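Local structure of cupin 2 conserved barrel domain protein (Leptotrichia buccalis, 3RNS) at residues S40-A45 / L103-E108; I70-N75 / A89-S94; V135-G140 / T215-M220; K141-N146 / I157-K162; D167-P172 / I207-E212. The protein is of unknown function but belongs to the cupin superfamily and folds into two beta-barrel halves within one chain. All blocks are in the same frame, centred on the assembly; numbering follows the deposited sequence. Where two conformers were deposited one is given.

Interaction 1: S40-A45 / L103-E108; sequences SLFSLA and LIEIGE. With ACT (acetate ion), chain B.
Leu103 N donates to Phe42 O at 2.9 Å, and Phe42 N bonds back to Leu103 O. The CB atoms of these two residues stand 4.4 Å apart on one face of the sheet. Ile104 projects from the other face alongside Leu41, pointing the same way, with Leu41 CD2 3.7 Å from Ile104 CG1. Strands 37-44 and 101-108 are antiparallel neighbours in a sheet of the first cupin barrel. Glu105 N donates to Ser40 O at 2.7 Å, and Ser40 N donates back to Glu105 O. Glu105 CG is anti to its backbone N (chi1 178°), and the extended chain brings the carboxylate beside the Phe42 ring. Glu105 OE2 is 3.6 Å from Phe42 CE1, the planes 43° apart. Tyr38 and Tyr61 hold the two carboxylate oxygens by hydrogen bonds. An alanine at Phe42 would probably open a gap beside the carboxylate and take away its ring neighbour. Ser40 OG donates to OXT of an acetate ion (3.0 Å), probably from the crystallisation liquor.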
# COMPACT_ATOMS: atom_id res chain seq x y z
N SER A 40 4.64 -3.28 -6.40
CA SER A 40 4.26 -2.91 -7.75
C SER A 40 2.87 -2.34 -7.75
O SER A 40 2.10 -2.65 -6.83
CB SER A 40 4.33 -4.13 -8.68
OG SER A 40 5.67 -4.43 -8.92
N LEU A 41 2.57 -1.54 -8.77
CA LEU A 41 1.23 -1.08 -9.09
C LEU A 41 0.69 -1.71 -10.38
O LEU A 41 1.43 -1.95 -11.34
CB LEU A 41 1.22 0.44 -9.23
CG LEU A 41 1.82 1.29 -8.12
CD1 LEU A 41 1.70 2.66 -8.63
CD2 LEU A 41 1.01 1.12 -6.78
N PHE A 42 -0.61 -2.00 -10.37
CA PHE A 42 -1.37 -2.51 -11.51
C PHE A 42 -2.58 -1.67 -11.79
O PHE A 42 -3.27 -1.24 -10.84
CB PHE A 42 -1.85 -3.93 -11.22
CG PHE A 42 -0.76 -4.96 -11.31
CD1 PHE A 42 0.08 -5.19 -10.25
CD2 PHE A 42 -0.58 -5.67 -12.47
CE1 PHE A 42 1.09 -6.14 -10.36
CE2 PHE A 42 0.43 -6.64 -12.58
CZ PHE A 42 1.25 -6.87 -11.52
N SER A 43 -2.87 -1.42 -13.07
CA SER A 43 -4.18 -0.92 -13.49
C SER A 43 -4.72 -1.83 -14.56
O SER A 43 -4.06 -2.06 -15.58
CB SER A 43 -4.06 0.51 -14.03
OG SER A 43 -5.29 1.01 -14.51
N LEU A 44 -5.88 -2.43 -14.30
CA LEU A 44 -6.53 -3.35 -15.21
C LEU A 44 -7.77 -2.72 -15.80
O LEU A 44 -8.62 -2.25 -15.06
CB LEU A 44 -6.98 -4.61 -14.47
CG LEU A 44 -5.97 -5.64 -14.02
CD1 LEU A 44 -5.10 -5.05 -12.92
CD2 LEU A 44 -6.74 -6.90 -13.52
N ALA A 45 -7.90 -2.72 -17.11
CA ALA A 45 -9.09 -2.18 -17.77
C ALA A 45 -10.20 -3.17 -17.52
O ALA A 45 -9.94 -4.35 -17.24
CB ALA A 45 -8.89 -2.01 -19.31
N LEU A 103 -4.47 -1.66 -8.25
CA LEU A 103 -4.00 -2.45 -7.10
C LEU A 103 -2.59 -2.09 -6.81
O LEU A 103 -1.77 -1.89 -7.75
CB LEU A 103 -4.06 -3.92 -7.46
CG LEU A 103 -5.39 -4.61 -7.78
CD1 LEU A 103 -5.13 -5.99 -8.29
CD2 LEU A 103 -6.32 -4.61 -6.55
N ILE A 104 -2.24 -2.02 -5.52
CA ILE A 104 -0.87 -2.12 -5.08
C ILE A 104 -0.62 -3.60 -4.79
O ILE A 104 -1.38 -4.21 -4.05
CB ILE A 104 -0.57 -1.32 -3.77
CG1 ILE A 104 -1.03 0.14 -3.85
CG2 ILE A 104 0.93 -1.41 -3.45
CD1 ILE A 104 -0.78 0.97 -2.58
N GLU A 105 0.44 -4.18 -5.36
CA GLU A 105 0.81 -5.55 -5.13
C GLU A 105 2.12 -5.56 -4.34
O GLU A 105 3.09 -4.98 -4.77
CB GLU A 105 1.01 -6.32 -6.46
CG GLU A 105 1.45 -7.78 -6.26
CD GLU A 105 1.76 -8.51 -7.58
OE1 GLU A 105 2.96 -8.62 -7.93
OE2 GLU A 105 0.82 -8.99 -8.26
N ILE A 106 2.14 -6.24 -3.21
CA ILE A 106 3.31 -6.33 -2.36
C ILE A 106 3.64 -7.80 -2.35
O ILE A 106 2.77 -8.61 -2.08
CB ILE A 106 3.05 -5.83 -0.92
CG1 ILE A 106 2.46 -4.42 -0.91
CG2 ILE A 106 4.32 -5.80 -0.12
CD1 ILE A 106 0.94 -4.37 -0.90
N GLY A 107 4.85 -8.15 -2.72
CA GLY A 107 5.24 -9.51 -2.76
C GLY A 107 6.52 -9.82 -2.04
O GLY A 107 7.40 -8.98 -1.97
N GLU A 108 6.58 -11.04 -1.47
CA GLU A 108 7.83 -11.68 -1.03
C GLU A 108 8.28 -12.56 -2.18
O GLU A 108 7.48 -13.34 -2.71
CB GLU A 108 7.61 -12.60 0.17
CG GLU A 108 7.47 -11.93 1.55
CD GLU A 108 8.12 -12.76 2.66
OE1 GLU A 108 7.79 -13.97 2.79
OE2 GLU A 108 9.00 -12.23 3.39
C ACT B . 5.69 -6.64 -11.69
O ACT B . 5.88 -7.24 -12.79
OXT ACT B . 5.92 -5.42 -11.70
CH3 ACT B . 5.19 -7.36 -10.47

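Interaction 2: I70-N75 / A89-S94; sequences IFIENN and ANHNYS
Glu73 OE2 accepts a hydrogen bond from Asn92 N at 2.7 Å, using the lone pair turned away from its other oxygen. Asn92 ND2 adds a weak bond to the same oxygen. The Glu73 chain bends at chi2 (-78°), which turns Glu73 CD toward Asn92 N, 3.8 Å away. In return Glu73 N donates to Asn92 O at 3.0 Å, nearly straight (174°). Glu73 CG also meets the His91 ring at its edge, in the ring plane, 3.5 Å from His91 CD2. His91 ND1 is bonded to Thr88 O. Phe71 and Ser94 form an antiparallel hydrogen-bonded pair, with Phe71 N to Ser94 O at 3.0 Å. On their face Ser94 OG lies 3.5 Å from Phe71 CD2. On the other face Ile72 CG2 is 4.3 Å from Tyr93 CB. Tyr93 OH bonds to Tyr61 OH. Ile70, Ile72 and Tyr93 pack on Ile87 of strand 83-87. Strand 67-72 lies between strands 93-97 and 76-80 in a four-stranded antiparallel sheet of the first cupin barrel.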
# COMPACT_ATOMS: atom_id res chain seq x y z
N ILE A 70 -11.39 -12.06 -7.33
CA ILE A 70 -10.19 -12.87 -7.25
C ILE A 70 -10.65 -14.30 -7.13
O ILE A 70 -11.54 -14.58 -6.34
CB ILE A 70 -9.32 -12.55 -6.02
CG1 ILE A 70 -9.38 -11.05 -5.64
CG2 ILE A 70 -7.87 -12.94 -6.28
CD1 ILE A 70 -8.43 -10.16 -6.42
N PHE A 71 -10.11 -15.19 -7.94
CA PHE A 71 -10.45 -16.59 -7.83
C PHE A 71 -9.19 -17.28 -7.41
O PHE A 71 -8.24 -17.31 -8.17
CB PHE A 71 -10.93 -17.14 -9.16
CG PHE A 71 -12.08 -16.38 -9.76
CD1 PHE A 71 -13.39 -16.79 -9.58
CD2 PHE A 71 -11.83 -15.23 -10.53
CE1 PHE A 71 -14.45 -16.08 -10.16
CE2 PHE A 71 -12.87 -14.51 -11.10
CZ PHE A 71 -14.18 -14.93 -10.91
N ILE A 72 -9.18 -17.78 -6.18
CA ILE A 72 -8.02 -18.47 -5.62
C ILE A 72 -8.38 -19.93 -5.60
O ILE A 72 -9.41 -20.30 -5.02
CB ILE A 72 -7.70 -18.03 -4.16
CG1 ILE A 72 -8.00 -16.54 -3.96
CG2 ILE A 72 -6.25 -18.35 -3.81
CD1 ILE A 72 -7.33 -15.91 -2.74
N GLU A 73 -7.54 -20.76 -6.23
CA GLU A 73 -7.82 -22.18 -6.41
C GLU A 73 -9.34 -22.37 -6.42
O GLU A 73 -9.90 -23.11 -5.59
CB GLU A 73 -7.19 -23.05 -5.29
CG GLU A 73 -5.64 -22.99 -5.12
CD GLU A 73 -4.84 -23.80 -6.14
OE1 GLU A 73 -5.10 -25.02 -6.31
OE2 GLU A 73 -3.90 -23.23 -6.74
N ASN A 74 -10.02 -21.67 -7.34
CA ASN A 74 -11.48 -21.84 -7.55
C ASN A 74 -12.34 -21.38 -6.37
O ASN A 74 -13.18 -22.14 -5.87
CB ASN A 74 -11.82 -23.31 -7.88
CG ASN A 74 -11.82 -23.60 -9.38
OD1 ASN A 74 -11.22 -22.87 -10.19
ND2 ASN A 74 -12.49 -24.69 -9.76
N ASN A 75 -12.14 -20.14 -5.92
CA ASN A 75 -12.98 -19.55 -4.87
C ASN A 75 -13.10 -18.05 -5.07
O ASN A 75 -12.10 -17.34 -4.95
CB ASN A 75 -12.39 -19.81 -3.49
CG ASN A 75 -12.64 -21.21 -3.00
OD1 ASN A 75 -13.79 -21.62 -2.80
ND2 ASN A 75 -11.56 -21.96 -2.81
N ALA A 89 1.43 -18.24 -0.27
CA ALA A 89 2.27 -18.99 -1.20
C ALA A 89 1.64 -20.33 -1.63
O ALA A 89 0.83 -20.92 -0.91
CB ALA A 89 3.65 -19.25 -0.57
N ASN A 90 2.02 -20.77 -2.84
CA ASN A 90 1.62 -22.07 -3.40
C ASN A 90 0.15 -22.10 -3.86
O ASN A 90 -0.49 -23.17 -3.93
CB ASN A 90 1.95 -23.21 -2.42
CG ASN A 90 3.40 -23.18 -1.94
OD1 ASN A 90 4.33 -23.07 -2.76
ND2 ASN A 90 3.61 -23.26 -0.62
N HIS A 91 -0.39 -20.93 -4.22
CA HIS A 91 -1.76 -20.84 -4.73
C HIS A 91 -1.83 -20.21 -6.11
O HIS A 91 -1.31 -19.10 -6.33
CB HIS A 91 -2.65 -20.07 -3.75
CG HIS A 91 -2.97 -20.84 -2.51
ND1 HIS A 91 -2.33 -20.61 -1.31
CD2 HIS A 91 -3.85 -21.84 -2.28
CE1 HIS A 91 -2.80 -21.44 -0.40
NE2 HIS A 91 -3.72 -22.20 -0.96
N ASN A 92 -2.47 -20.93 -7.03
CA ASN A 92 -2.87 -20.35 -8.30
C ASN A 92 -4.00 -19.41 -8.01
O ASN A 92 -4.86 -19.69 -7.15
CB ASN A 92 -3.40 -21.40 -9.27
CG ASN A 92 -2.31 -22.27 -9.83
OD1 ASN A 92 -1.34 -21.78 -10.40
ND2 ASN A 92 -2.47 -23.58 -9.69
N TYR A 93 -3.99 -18.29 -8.72
CA TYR A 93 -5.10 -17.35 -8.67
C TYR A 93 -5.20 -16.54 -9.96
O TYR A 93 -4.30 -16.52 -10.78
CB TYR A 93 -5.01 -16.44 -7.43
CG TYR A 93 -3.82 -15.48 -7.38
CD1 TYR A 93 -2.59 -15.89 -6.86
CD2 TYR A 93 -3.92 -14.18 -7.85
CE1 TYR A 93 -1.51 -15.04 -6.81
CE2 TYR A 93 -2.85 -13.30 -7.79
CZ TYR A 93 -1.65 -13.74 -7.26
OH TYR A 93 -0.57 -12.89 -7.22
N SER A 94 -6.35 -15.92 -10.13
CA SER A 94 -6.54 -14.95 -11.17
C SER A 94 -7.22 -13.76 -10.53
O SER A 94 -7.90 -13.92 -9.50
CB SER A 94 -7.38 -15.53 -12.32
OG SER A 94 -8.64 -15.99 -11.84

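Interaction 3: V135-G140 / T215-M220; sequences VEYQEG and TENFKM
Val135 and Tyr137 lie on an irregular loop that runs past Asn217 and Lys219, with no beta pairing between the backbones. The nearest CA atoms, those of Tyr137 and Asn217, are 7.7 Å apart. The loop covers the start of strand 218-225 in the second cupin barrel. Side chains make most of the contact. The Tyr137 ring is inserted between two of them. Asn217 CB sits over one face, 3.7 Å from the ring centroid. Lys219 CE lies over the opposite face at the same distance. Both are offset toward the rim. Lys219 NZ is 4.7 Å from that centroid and makes a cation-pi contact. The lysine chain is extended beyond CG, with CD anti (chi2 175°), and passes over the ring to Val135 O. The Tyr137 hydroxyl bonds to Asp181, and Asn217 OD1 accepts from Lys162 N. These bonds fix both groups from outside the contact. The ammonium group also binds Ala132 O and a water that accepts from Tyr137 N. Lys219 NZ donates to Val135 O at 2.8 Å, nearly along the C=O axis.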
# COMPACT_ATOMS: atom_id res chain seq x y z
N VAL A 135 -8.65 -0.06 12.07
CA VAL A 135 -8.22 0.74 13.20
C VAL A 135 -9.19 1.89 13.40
O VAL A 135 -9.53 2.61 12.47
CB VAL A 135 -6.79 1.38 13.02
CG1 VAL A 135 -5.73 0.42 13.50
CG2 VAL A 135 -6.56 1.92 11.56
N GLU A 136 -9.53 2.11 14.65
CA GLU A 136 -10.37 3.20 15.01
C GLU A 136 -9.54 4.43 15.39
O GLU A 136 -8.44 4.31 15.92
CB GLU A 136 -11.20 2.73 16.22
CG GLU A 136 -12.47 3.48 16.38
CD GLU A 136 -13.44 2.78 17.32
OE1 GLU A 136 -13.06 2.50 18.48
OE2 GLU A 136 -14.59 2.53 16.86
N TYR A 137 -10.08 5.62 15.18
CA TYR A 137 -9.59 6.79 15.91
C TYR A 137 -9.87 6.71 17.44
O TYR A 137 -10.96 6.28 17.89
CB TYR A 137 -10.20 8.08 15.35
CG TYR A 137 -9.77 8.42 13.94
CD1 TYR A 137 -8.44 8.63 13.63
CD2 TYR A 137 -10.70 8.57 12.93
CE1 TYR A 137 -8.05 8.90 12.36
CE2 TYR A 137 -10.31 8.89 11.64
CZ TYR A 137 -8.99 9.07 11.38
OH TYR A 137 -8.58 9.35 10.12
N GLN A 138 -8.88 7.12 18.23
CA GLN A 138 -9.03 7.31 19.67
C GLN A 138 -8.41 8.64 20.05
O GLN A 138 -7.31 8.99 19.64
CB GLN A 138 -8.41 6.15 20.44
CG GLN A 138 -9.08 4.77 20.11
CD GLN A 138 -8.52 3.58 20.88
OE1 GLN A 138 -8.05 3.70 22.00
NE2 GLN A 138 -8.58 2.40 20.26
N GLU A 139 -9.12 9.37 20.89
CA GLU A 139 -8.76 10.75 21.20
C GLU A 139 -7.39 10.84 21.90
O GLU A 139 -7.14 10.21 22.94
CB GLU A 139 -9.84 11.40 22.10
CG GLU A 139 -9.61 12.89 22.30
CD GLU A 139 -10.62 13.59 23.22
OE1 GLU A 139 -11.46 12.91 23.87
OE2 GLU A 139 -10.55 14.84 23.26
N GLY A 140 -6.53 11.67 21.33
CA GLY A 140 -5.18 11.93 21.86
C GLY A 140 -4.22 10.77 21.62
O GLY A 140 -3.13 10.80 22.15
N THR A 215 -3.29 19.07 11.05
CA THR A 215 -4.55 19.80 10.88
C THR A 215 -5.78 18.92 11.14
O THR A 215 -6.87 19.44 11.34
CB THR A 215 -4.68 20.32 9.45
OG1 THR A 215 -4.54 19.21 8.56
CG2 THR A 215 -3.61 21.37 9.12
N GLU A 216 -5.64 17.60 11.11
CA GLU A 216 -6.80 16.75 11.37
C GLU A 216 -6.39 15.31 11.63
O GLU A 216 -5.23 14.97 11.49
CB GLU A 216 -7.75 16.79 10.18
CG GLU A 216 -7.12 16.20 8.90
CD GLU A 216 -8.00 16.45 7.62
OE1 GLU A 216 -8.97 15.68 7.36
OE2 GLU A 216 -7.70 17.42 6.87
N ASN A 217 -7.34 14.48 12.02
CA ASN A 217 -7.07 13.07 12.22
C ASN A 217 -6.70 12.41 10.90
O ASN A 217 -7.19 12.77 9.85
CB ASN A 217 -8.27 12.31 12.78
CG ASN A 217 -8.88 12.93 14.06
OD1 ASN A 217 -8.25 13.62 14.86
ND2 ASN A 217 -10.15 12.60 14.27
N PHE A 218 -5.81 11.42 10.92
CA PHE A 218 -5.53 10.67 9.70
C PHE A 218 -5.23 9.21 9.97
O PHE A 218 -4.91 8.81 11.09
CB PHE A 218 -4.44 11.38 8.83
CG PHE A 218 -3.03 11.08 9.21
CD1 PHE A 218 -2.32 10.11 8.54
CD2 PHE A 218 -2.40 11.75 10.26
CE1 PHE A 218 -1.03 9.80 8.91
CE2 PHE A 218 -1.10 11.47 10.61
CZ PHE A 218 -0.41 10.46 9.93
N LYS A 219 -5.37 8.41 8.92
CA LYS A 219 -4.95 7.01 8.97
C LYS A 219 -3.99 6.73 7.80
O LYS A 219 -4.11 7.33 6.70
CB LYS A 219 -6.18 6.06 8.85
CG LYS A 219 -7.12 6.12 10.00
CD LYS A 219 -8.37 5.27 9.77
CE LYS A 219 -9.34 5.47 10.85
NZ LYS A 219 -10.50 4.60 10.68
N MSE A 220 -3.05 5.83 8.03
CA MSE A 220 -2.13 5.41 7.02
C MSE A 220 -1.80 3.93 7.09
O MSE A 220 -1.86 3.28 8.13
CB MSE A 220 -0.83 6.19 7.20
CG MSE A 220 -0.25 6.08 8.64
SE MSE A 220 1.67 6.66 8.78
CE MSE A 220 2.41 5.16 7.92
O HOH W 1 -12.36 5.27 13.28

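Interaction 4: K141-N146 / I157-K162; sequences KIVSKN and IMSFWK
Val143 and Ser159 exchange two backbone hydrogen bonds, Val143 N to Ser159 O and Ser159 N to Val143 O, each 2.9 Å long. Lys145 and Ile157 form a second such pair. Beyond the strand ends, Trp161 N donates to Lys141 O at 3.0 Å. A water donates to Lys141 O and to Ser159 OG, tying the loop residue to the side chain. Ser159 OG stands between the backbone N and the carbonyl carbon (chi1 67°) and is also bonded to Glu136 O. Ser159 OG lies 3.4 Å from Val143 CB. Strands 142-150 and 153-160 make an antiparallel beta hairpin at the edge of a sheet in the second cupin barrel. On the face opposite Val143 and Ser159, Ile142 meets Phe160 and selenomethionine Met158. Ile142 CG2 sits over the centre of the Phe160 ring, 4.2 Å from its centroid. Ile142 CD1 comes to 3.5 Å from Phe160 CE2. The CE of Met158 touches Ile142 CG2 at 3.6 Å. This face is mainly apolar, though Ser144 is also on it, and Phe160 stacks on Phe218. The buried Ser159 hydroxyl is satisfied on the other face, which keeps its polar partners apart from the apolar cluster.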
# COMPACT_ATOMS: atom_id res chain seq x y z
N LYS A 141 -4.61 9.79 20.80
CA LYS A 141 -3.87 8.53 20.67
C LYS A 141 -3.45 8.20 19.25
O LYS A 141 -4.03 8.72 18.28
CB LYS A 141 -4.69 7.37 21.24
CG LYS A 141 -4.87 7.53 22.70
CD LYS A 141 -5.94 6.71 23.27
CE LYS A 141 -6.09 7.01 24.75
NZ LYS A 141 -7.40 6.36 25.14
N ILE A 142 -2.42 7.37 19.16
CA ILE A 142 -2.02 6.66 17.92
C ILE A 142 -2.33 5.19 18.16
O ILE A 142 -1.97 4.64 19.21
CB ILE A 142 -0.53 6.80 17.66
CG1 ILE A 142 -0.14 8.27 17.52
CG2 ILE A 142 -0.09 6.00 16.37
CD1 ILE A 142 1.39 8.55 17.24
N VAL A 143 -3.10 4.59 17.26
CA VAL A 143 -3.46 3.17 17.36
C VAL A 143 -2.79 2.50 16.21
O VAL A 143 -2.97 2.93 15.06
CB VAL A 143 -4.97 2.92 17.23
CG1 VAL A 143 -5.26 1.40 17.41
CG2 VAL A 143 -5.72 3.80 18.25
N SER A 144 -2.01 1.47 16.49
CA SER A 144 -1.23 0.79 15.43
C SER A 144 -1.57 -0.71 15.45
O SER A 144 -1.66 -1.31 16.50
CB SER A 144 0.27 1.07 15.64
OG SER A 144 1.16 0.11 15.07
N LYS A 145 -1.81 -1.30 14.28
CA LYS A 145 -2.09 -2.73 14.14
C LYS A 145 -1.18 -3.26 13.06
O LYS A 145 -1.28 -2.84 11.88
CB LYS A 145 -3.51 -2.99 13.68
CG LYS A 145 -4.58 -2.96 14.68
CD LYS A 145 -5.66 -4.02 14.36
CE LYS A 145 -6.85 -3.86 15.33
NZ LYS A 145 -8.15 -3.98 14.61
N ASN A 146 -0.29 -4.14 13.46
CA ASN A 146 0.61 -4.78 12.55
C ASN A 146 -0.11 -5.84 11.73
O ASN A 146 -0.80 -6.65 12.29
CB ASN A 146 1.73 -5.48 13.28
CG ASN A 146 2.68 -6.11 12.33
OD1 ASN A 146 2.84 -7.31 12.32
ND2 ASN A 146 3.27 -5.29 11.45
N ILE A 157 -0.95 -0.75 9.86
CA ILE A 157 -1.93 0.30 9.71
C ILE A 157 -2.01 1.12 11.00
O ILE A 157 -1.96 0.55 12.09
CB ILE A 157 -3.34 -0.30 9.28
CG1 ILE A 157 -4.48 0.70 9.49
CG2 ILE A 157 -3.68 -1.60 9.96
CD1 ILE A 157 -4.55 1.71 8.40
N MSE A 158 -2.16 2.44 10.87
CA MSE A 158 -2.15 3.33 12.04
C MSE A 158 -3.18 4.42 11.92
O MSE A 158 -3.41 4.91 10.83
CB MSE A 158 -0.78 3.98 12.22
CG MSE A 158 0.41 3.00 11.99
SE MSE A 158 2.17 3.88 12.27
CE MSE A 158 2.05 4.24 14.12
N SER A 159 -3.81 4.76 13.04
CA SER A 159 -4.65 5.97 13.14
C SER A 159 -3.98 6.97 14.08
O SER A 159 -3.37 6.57 15.11
CB SER A 159 -6.06 5.63 13.64
OG SER A 159 -6.05 5.18 15.00
N PHE A 160 -4.05 8.24 13.71
CA PHE A 160 -3.42 9.32 14.47
C PHE A 160 -4.56 10.32 14.77
O PHE A 160 -5.25 10.78 13.84
CB PHE A 160 -2.37 10.10 13.65
CG PHE A 160 -1.08 9.39 13.43
CD1 PHE A 160 -0.99 8.30 12.57
CD2 PHE A 160 0.11 9.88 14.03
CE1 PHE A 160 0.26 7.68 12.34
CE2 PHE A 160 1.33 9.24 13.78
CZ PHE A 160 1.39 8.14 12.97
N TRP A 161 -4.76 10.63 16.04
CA TRP A 161 -5.62 11.74 16.40
C TRP A 161 -4.85 13.03 16.14
O TRP A 161 -3.64 13.10 16.37
CB TRP A 161 -6.05 11.65 17.86
CG TRP A 161 -7.15 12.56 18.18
CD1 TRP A 161 -7.04 13.82 18.71
CD2 TRP A 161 -8.56 12.31 18.01
NE1 TRP A 161 -8.29 14.35 18.89
CE2 TRP A 161 -9.23 13.46 18.44
CE3 TRP A 161 -9.30 11.21 17.55
CZ2 TRP A 161 -10.64 13.56 18.43
CZ3 TRP A 161 -10.69 11.32 17.48
CH2 TRP A 161 -11.35 12.48 17.95
N LYS A 162 -5.55 14.06 15.71
CA LYS A 162 -4.96 15.38 15.49
C LYS A 162 -4.09 15.81 16.66
O LYS A 162 -4.48 15.67 17.82
CB LYS A 162 -6.09 16.39 15.31
CG LYS A 162 -5.59 17.79 15.17
CD LYS A 162 -6.71 18.74 15.08
CE LYS A 162 -6.16 20.14 14.90
NZ LYS A 162 -7.33 21.06 14.90
O HOH W 2 -6.27 7.50 16.90

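Interaction 5: D167-P172 / I207-E212; sequences DPHKAP and IPHAVE
The cupin fold of the second barrel brings His169 and His209 together across neighbouring strands, 165-169 and 209-212. They form an antiparallel hydrogen-bonded pair, with His169 N to His209 O at 2.8 Å and a matching bond back from His209 N. Both rings rise from the same face of the sheet. The edge of His209 is turned toward the face of His169, a T-shaped stack with planes at 76° and centroids 4.5 Å apart. His209 CD2 lies over the His169 ring. In many cupins, paired histidines of this kind bind a metal. Here a water joins them, 2.7 Å from His169 NE2 and 2.8 Å from His209 NE2, so a metal site is only a possibility. His169 ND1 donates to Asp167 O at 2.8 Å, which fixes the rotation of the ring. An alanine at His169 would probably leave the water with only His209 of the two, Asp167 O without this donor and the His209 edge without a ring to face. Nearby, Lys170 CE is 4.1 Å from Pro208 CG.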
# COMPACT_ATOMS: atom_id res chain seq x y z
N ASP A 167 8.24 11.25 16.62
CA ASP A 167 9.52 11.96 16.57
C ASP A 167 10.40 11.37 15.46
O ASP A 167 10.20 10.23 15.05
CB ASP A 167 10.26 11.80 17.91
CG ASP A 167 9.54 12.48 19.07
OD1 ASP A 167 8.92 13.54 18.85
OD2 ASP A 167 9.62 11.94 20.22
N PRO A 168 11.41 12.14 15.00
CA PRO A 168 12.27 11.67 13.94
C PRO A 168 12.90 10.33 14.25
O PRO A 168 13.40 10.12 15.37
CB PRO A 168 13.37 12.75 13.88
CG PRO A 168 12.74 13.97 14.38
CD PRO A 168 11.86 13.46 15.50
N HIS A 169 12.89 9.43 13.28
CA HIS A 169 13.50 8.10 13.45
C HIS A 169 13.90 7.54 12.07
O HIS A 169 13.58 8.14 11.04
CB HIS A 169 12.56 7.15 14.20
CG HIS A 169 11.24 6.93 13.52
ND1 HIS A 169 10.27 7.92 13.43
CD2 HIS A 169 10.73 5.85 12.89
CE1 HIS A 169 9.23 7.45 12.76
NE2 HIS A 169 9.48 6.19 12.43
N LYS A 170 14.65 6.45 12.08
CA LYS A 170 15.10 5.80 10.86
C LYS A 170 14.59 4.37 10.78
O LYS A 170 14.39 3.71 11.81
CB LYS A 170 16.60 5.74 10.82
CG LYS A 170 17.31 7.07 10.86
CD LYS A 170 18.82 6.84 10.92
CE LYS A 170 19.61 8.14 10.90
NZ LYS A 170 19.99 8.63 12.28
N ALA A 171 14.38 3.90 9.56
CA ALA A 171 14.08 2.50 9.32
C ALA A 171 15.20 1.93 8.48
O ALA A 171 15.83 2.65 7.70
CB ALA A 171 12.72 2.34 8.63
N PRO A 172 15.46 0.62 8.61
CA PRO A 172 16.51 0.01 7.82
C PRO A 172 16.06 -0.35 6.37
O PRO A 172 16.80 -0.98 5.60
CB PRO A 172 16.88 -1.24 8.65
CG PRO A 172 15.57 -1.56 9.47
CD PRO A 172 14.65 -0.41 9.32
N ILE A 207 17.39 7.37 6.57
CA ILE A 207 17.27 8.81 6.61
C ILE A 207 16.17 9.18 7.60
O ILE A 207 15.09 8.61 7.56
CB ILE A 207 16.90 9.39 5.24
CG1 ILE A 207 17.97 9.09 4.19
CG2 ILE A 207 16.71 10.91 5.35
CD1 ILE A 207 19.18 9.94 4.33
N PRO A 208 16.42 10.12 8.49
CA PRO A 208 15.37 10.27 9.49
C PRO A 208 14.06 10.76 8.89
O PRO A 208 14.07 11.55 7.92
CB PRO A 208 15.95 11.28 10.49
CG PRO A 208 17.40 11.52 10.08
CD PRO A 208 17.47 11.15 8.63
N HIS A 209 12.94 10.28 9.43
CA HIS A 209 11.61 10.79 9.05
C HIS A 209 10.74 10.93 10.31
O HIS A 209 11.04 10.36 11.39
CB HIS A 209 10.93 9.91 7.97
CG HIS A 209 10.81 8.47 8.37
ND1 HIS A 209 11.56 7.47 7.79
CD2 HIS A 209 10.04 7.87 9.31
CE1 HIS A 209 11.24 6.31 8.34
NE2 HIS A 209 10.33 6.53 9.27
N ALA A 210 9.65 11.66 10.16
CA ALA A 210 8.68 11.88 11.24
C ALA A 210 7.33 12.17 10.59
O ALA A 210 7.22 12.42 9.40
CB ALA A 210 9.13 13.07 12.12
N VAL A 211 6.30 12.14 11.41
CA VAL A 211 4.93 12.38 10.98
C VAL A 211 4.13 13.01 12.09
O VAL A 211 4.39 12.80 13.28
CB VAL A 211 4.24 11.08 10.49
CG1 VAL A 211 4.12 10.07 11.55
CG2 VAL A 211 2.88 11.37 9.94
N GLU A 212 3.15 13.80 11.69
CA GLU A 212 2.34 14.52 12.61
C GLU A 212 0.94 14.65 12.03
O GLU A 212 0.79 14.94 10.82
CB GLU A 212 3.03 15.87 12.79
CG GLU A 212 2.31 16.90 13.49
CD GLU A 212 3.10 18.26 13.54
OE1 GLU A 212 4.17 18.42 12.88
OE2 GLU A 212 2.59 19.17 14.24
O HOH W 3 8.89 4.42 10.44
O HOH W 4 14.46 5.96 7.48

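How the interactions relate
The chain holds two cupin barrels in tandem. Interactions 1 and 2 belong to the first, and interactions 3, 4 and 5 to the second. Interaction 2 falls between the two segments of interaction 1 in sequence, and their centres are about 16 Å apart. Tyr93 OH packs 4.3 Å from Glu105 OE2, linking the two. Interactions 4 and 5 both fall between the segments of interaction 3. Interactions 3 and 4 are about 6 Å apart between centres and share a sheet, with strands 218-225 and 153-160 adjacent. Phe218 and Phe160 each touch Val211, joining both to interaction 5. Each barrel thus has its own linked contacts, and the paired histidines are consistent with a cupin-type site in the second.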